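Local coordinates for dihydrodipicolinate synthase (Aquifex aeolicus, PDB 2EHH) that catalyses the condensation of pyruvate with aspartate semialdehyde to 4-hydroxy-tetrahydrodipicolinate, a step in lysine biosynthesis, at the interface of chains A and B. Sequence-based numbering; all coordinates share one arbitrary frame. Chains: chain A/B, Dihydrodipicolinate synthase.

Contact 1: the interface of chains A and B. Residues chain A 189, 233-234, 237, 241; chain B 168, 171-172, 175, 197.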
# COMPACT_ATOMS: atom_id res chain seq x y z
N SER A 189 -13.68 -11.84 -11.06
CA SER A 189 -14.42 -10.58 -10.97
C SER A 189 -13.95 -9.53 -11.97
O SER A 189 -14.66 -8.57 -12.22
CB SER A 189 -14.30 -10.01 -9.56
OG SER A 189 -15.07 -10.78 -8.65
N HIS A 233 -22.13 -11.69 -15.42
CA HIS A 233 -21.17 -11.19 -14.43
C HIS A 233 -21.86 -10.90 -13.10
O HIS A 233 -21.45 -11.38 -12.05
CB HIS A 233 -20.50 -9.92 -14.97
CG HIS A 233 -19.68 -9.18 -13.96
ND1 HIS A 233 -18.38 -9.52 -13.65
CD2 HIS A 233 -19.97 -8.09 -13.21
CE1 HIS A 233 -17.91 -8.68 -12.75
NE2 HIS A 233 -18.85 -7.80 -12.47
N TYR A 234 -22.93 -10.11 -13.14
CA TYR A 234 -23.63 -9.76 -11.91
C TYR A 234 -24.38 -10.92 -11.28
O TYR A 234 -24.62 -10.93 -10.07
CB TYR A 234 -24.54 -8.56 -12.15
CG TYR A 234 -23.74 -7.28 -12.28
CD1 TYR A 234 -23.02 -6.79 -11.20
CD2 TYR A 234 -23.63 -6.62 -13.50
CE1 TYR A 234 -22.20 -5.68 -11.32
CE2 TYR A 234 -22.81 -5.49 -13.64
CZ TYR A 234 -22.09 -5.03 -12.54
OH TYR A 234 -21.25 -3.95 -12.65
N HIS A 237 -21.61 -12.75 -9.51
CA HIS A 237 -20.82 -11.96 -8.56
C HIS A 237 -20.73 -12.55 -7.16
O HIS A 237 -19.65 -12.59 -6.57
CB HIS A 237 -21.34 -10.52 -8.47
CG HIS A 237 -20.35 -9.57 -7.90
ND1 HIS A 237 -19.15 -9.29 -8.51
CD2 HIS A 237 -20.35 -8.86 -6.74
CE1 HIS A 237 -18.45 -8.45 -7.76
NE2 HIS A 237 -19.16 -8.18 -6.68
N LYS A 241 -17.14 -13.65 -5.28
CA LYS A 241 -16.67 -13.13 -4.00
C LYS A 241 -16.48 -14.20 -2.92
O LYS A 241 -15.45 -14.24 -2.26
CB LYS A 241 -17.62 -12.05 -3.49
CG LYS A 241 -17.69 -10.82 -4.39
CD LYS A 241 -16.30 -10.26 -4.71
CE LYS A 241 -15.57 -9.78 -3.47
NZ LYS A 241 -14.13 -9.47 -3.75
N ASP B 168 -13.76 -3.88 -8.93
CA ASP B 168 -14.67 -4.63 -8.07
C ASP B 168 -15.57 -3.68 -7.27
O ASP B 168 -16.72 -4.01 -6.98
CB ASP B 168 -13.86 -5.53 -7.14
CG ASP B 168 -13.33 -6.76 -7.84
OD1 ASP B 168 -12.39 -7.40 -7.32
OD2 ASP B 168 -13.87 -7.11 -8.91
N SER B 171 -18.27 -2.71 -9.56
CA SER B 171 -19.25 -3.80 -9.66
C SER B 171 -20.18 -3.77 -8.45
O SER B 171 -21.40 -3.90 -8.59
CB SER B 171 -18.55 -5.16 -9.72
OG SER B 171 -17.95 -5.39 -10.98
N GLU B 172 -19.60 -3.60 -7.26
CA GLU B 172 -20.37 -3.56 -6.02
C GLU B 172 -21.40 -2.43 -6.02
O GLU B 172 -22.55 -2.63 -5.64
CB GLU B 172 -19.43 -3.38 -4.82
CG GLU B 172 -18.55 -4.59 -4.51
CD GLU B 172 -19.32 -5.75 -3.89
OE1 GLU B 172 -20.56 -5.63 -3.73
OE2 GLU B 172 -18.69 -6.78 -3.55
N LYS B 175 -24.21 -3.08 -8.69
CA LYS B 175 -25.10 -4.14 -8.22
C LYS B 175 -25.96 -3.76 -7.02
O LYS B 175 -27.17 -3.97 -7.04
CB LYS B 175 -24.28 -5.39 -7.87
CG LYS B 175 -25.15 -6.59 -7.46
CD LYS B 175 -24.30 -7.84 -7.23
CE LYS B 175 -25.15 -9.02 -6.74
NZ LYS B 175 -26.13 -9.47 -7.77
N LEU B 197 -18.82 -2.20 -17.30
CA LEU B 197 -19.46 -2.74 -16.09
C LEU B 197 -20.77 -2.02 -15.77
O LEU B 197 -21.48 -2.41 -14.84
CB LEU B 197 -18.51 -2.63 -14.89
CG LEU B 197 -17.39 -3.67 -14.80
CD1 LEU B 197 -16.35 -3.23 -13.79
CD2 LEU B 197 -17.98 -5.03 -14.43
O HOH W 1 -15.88 -6.73 -10.49
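A:Tyr234 reaches from helix 226-242 of one subunit to B:Leu197 and helix 167-176 of its partner, in a dimer of two DapA-family TIM barrels. Its CG lies anti to its own carbonyl carbon (chi1 -74°), which turns the ring's edge toward B:Ser171 and B:Leu197. Going out from CB, the first ring atom to touch chain B is CD1, 3.8 Å from B:Lys175 CB. Next, CE1 comes to 3.4 Å from the backbone O of B:Ser171, which faces the ring edge. At the tip, the phenol OH donates to B:Leu197 O at 2.7 Å, in the carbonyl plane and on a lone pair. One ring face is backed by A:His233, whose CD2 sits over its centre. A phenylalanine here would probably leave the B:Leu197 carbonyl without its donor and the far end of the ring less firmly fixed.

B:Lys175 runs antiparallel alongside the tyrosine, extended until its last torsion, where it bends to bring NZ within 3.1 Å of A:Tyr234 O. This ammonium group is tilted from the carbonyl plane.

Behind the ring, A:His233 NE2 and B:Ser171 OG share a hydrogen bond of 3.0 Å, bent only moderately (157° at H). B:Leu197 CD2 packs at 3.5 Å from the same A:His233 NE2. B:Ser171 OG also bonds water 1, which joins A:Ser189 O to the B:Asp168 carboxylate, OD2 being 2.6 Å from the water.

A:His237 meets B:Glu172 edge-on, ring and carboxylate planes 79° apart, and the bond between NE2 and OE2 is weak at 3.5 Å. A:Lys241 CG packs on a face of the A:His237 ring, while its ammonium group, without touching either, would probably temper the negative charge of B:Asp168 and B:Glu172.

Contact 2: the interface of chains A and B. Residues chain A 165, 167-168, 190, 193; chain B 165, 167, 190, 193.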
# COMPACT_ATOMS: atom_id res chain seq x y z
N PRO A 165 -5.38 -5.85 -10.16
CA PRO A 165 -6.58 -5.01 -10.20
C PRO A 165 -6.35 -3.74 -11.02
O PRO A 165 -7.24 -2.90 -11.14
CB PRO A 165 -6.82 -4.69 -8.72
CG PRO A 165 -5.41 -4.53 -8.22
CD PRO A 165 -4.69 -5.71 -8.86
N MET A 167 -6.33 -2.03 -14.24
CA MET A 167 -6.76 -2.10 -15.64
C MET A 167 -5.78 -1.35 -16.54
O MET A 167 -5.62 -1.70 -17.71
CB MET A 167 -8.16 -1.51 -15.82
CG MET A 167 -9.25 -2.27 -15.07
SD MET A 167 -9.39 -4.01 -15.57
CE MET A 167 -8.37 -4.80 -14.30
N ASP A 168 -5.14 -0.33 -16.00
CA ASP A 168 -4.18 0.45 -16.77
C ASP A 168 -3.02 -0.42 -17.24
O ASP A 168 -2.45 -0.19 -18.31
CB ASP A 168 -3.63 1.58 -15.92
CG ASP A 168 -3.84 2.92 -16.55
OD1 ASP A 168 -3.31 3.14 -17.67
OD2 ASP A 168 -4.54 3.75 -15.94
N LEU A 190 -12.77 -9.72 -12.54
CA LEU A 190 -12.22 -8.74 -13.48
C LEU A 190 -12.23 -9.18 -14.94
O LEU A 190 -11.79 -8.43 -15.82
CB LEU A 190 -10.79 -8.39 -13.07
CG LEU A 190 -10.66 -7.90 -11.62
CD1 LEU A 190 -9.20 -7.67 -11.26
CD2 LEU A 190 -11.49 -6.63 -11.44
N PRO A 193 -14.33 -6.53 -17.35
CA PRO A 193 -13.61 -5.31 -17.71
C PRO A 193 -12.31 -5.56 -18.48
O PRO A 193 -11.95 -4.80 -19.37
CB PRO A 193 -13.39 -4.61 -16.36
CG PRO A 193 -13.41 -5.76 -15.35
CD PRO A 193 -14.52 -6.63 -15.89
N PRO B 165 -9.10 2.67 -8.86
CA PRO B 165 -8.63 1.67 -9.83
C PRO B 165 -9.25 0.30 -9.55
O PRO B 165 -8.96 -0.68 -10.24
CB PRO B 165 -7.13 1.68 -9.61
CG PRO B 165 -7.05 1.82 -8.11
CD PRO B 165 -8.08 2.91 -7.83
N MET B 167 -12.00 -2.05 -9.96
CA MET B 167 -13.20 -2.35 -10.73
C MET B 167 -14.23 -3.11 -9.90
O MET B 167 -15.43 -3.00 -10.14
CB MET B 167 -12.86 -3.17 -11.99
CG MET B 167 -11.99 -2.43 -12.99
SD MET B 167 -12.72 -0.89 -13.61
CE MET B 167 -11.90 0.37 -12.55
N LEU B 190 -9.76 4.73 -17.29
CA LEU B 190 -10.61 3.68 -16.76
C LEU B 190 -12.06 3.77 -17.23
O LEU B 190 -12.88 2.93 -16.87
CB LEU B 190 -10.59 3.71 -15.22
CG LEU B 190 -9.23 3.48 -14.55
CD1 LEU B 190 -9.41 3.33 -13.04
CD2 LEU B 190 -8.59 2.22 -15.13
N PRO B 193 -13.32 0.38 -19.25
CA PRO B 193 -13.71 -0.76 -18.40
C PRO B 193 -14.86 -0.47 -17.43
O PRO B 193 -15.68 -1.34 -17.17
CB PRO B 193 -12.41 -1.13 -17.68
CG PRO B 193 -11.59 0.14 -17.72
CD PRO B 193 -11.88 0.67 -19.10
O HOH W 2 -9.72 -3.72 -10.52
O HOH W 3 -7.75 -0.22 -12.68
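A:Met167 and B:Met167 press together at their CG atoms, 3.4 Å apart, across the two-fold axis relating the two barrels. This is tighter than ordinary van der Waals contact. The two thioether chains cross at a slant, and each SD lies near the partner's CG. Bends at chi2 (-59° in chain A) and again at chi3 fold each chain round, which keeps its middle rather than its end methyl against the twin. A leucine flanks each methionine: B:Leu190 CD2 lies 3.8 Å from A:Met167 CB, and A:Leu190 repeats this on B:Met167, crossing it at about a right angle. The apolar core is therefore small, made of a methionine pair held between two leucine methyl branches.

Beyond the core, packing thins out. The prolines A:Pro193 and B:Pro193 touch CB to CB at 3.8 Å, and each hides little surface on its partner. A:Asp168, poorly ordered, makes only a marginal contact.

On the opposite flank the contact is wet and polar. The carbonyl oxygens A:Pro165 O and B:Pro165 O face each other at 2.9 Å; both can only accept, so the approach is unfavourable in itself. Two waters that bridge both oxygens probably ease it. Water 2 sits 2.7 Å from A:Pro165 O and also bonds B:Pro165 O; water 3 lies 2.8 Å from B:Pro165 O and bonds A:Pro165 O more loosely. Each is held in turn by a backbone NH, since A:Met167 N is 2.8 Å from water 3 and B:Met167 N is 2.9 Å from water 2. The two carbonyl oxygens and two waters form a closed cluster that links the chains here by way of water.

In the TIM barrel, Pro165 belongs to the loop leaving strand 157-162, which carries the Schiff-base residue Lys161, and Met167 begins the helix that follows. Leu190 and Pro193 come after the next strand, 182-185, so the segments following two strands of the barrel, a loop and helices, build this patch.

Contact 1 and contact 2 lie about 12 Å apart, between centres of their C-alpha atoms, on one two-fold symmetric interface. The helix beginning at Met167 serves both: its first turn packs against its own copy in contact 2, and in chain B it continues into contact 1 against helix 226-242. The 3-10 helix 188-190 is also shared, giving Ser189 to contact 1 and Leu190 to contact 2. Of the two, contact 1 has the direct hydrogen bonds between the chains and has a twin with chains exchanged, whereas contact 2 straddles the axis. With centres about 18 Å and 14 Å from A:Lys161, they may steady the segments following the barrel strands, including that after Lys161.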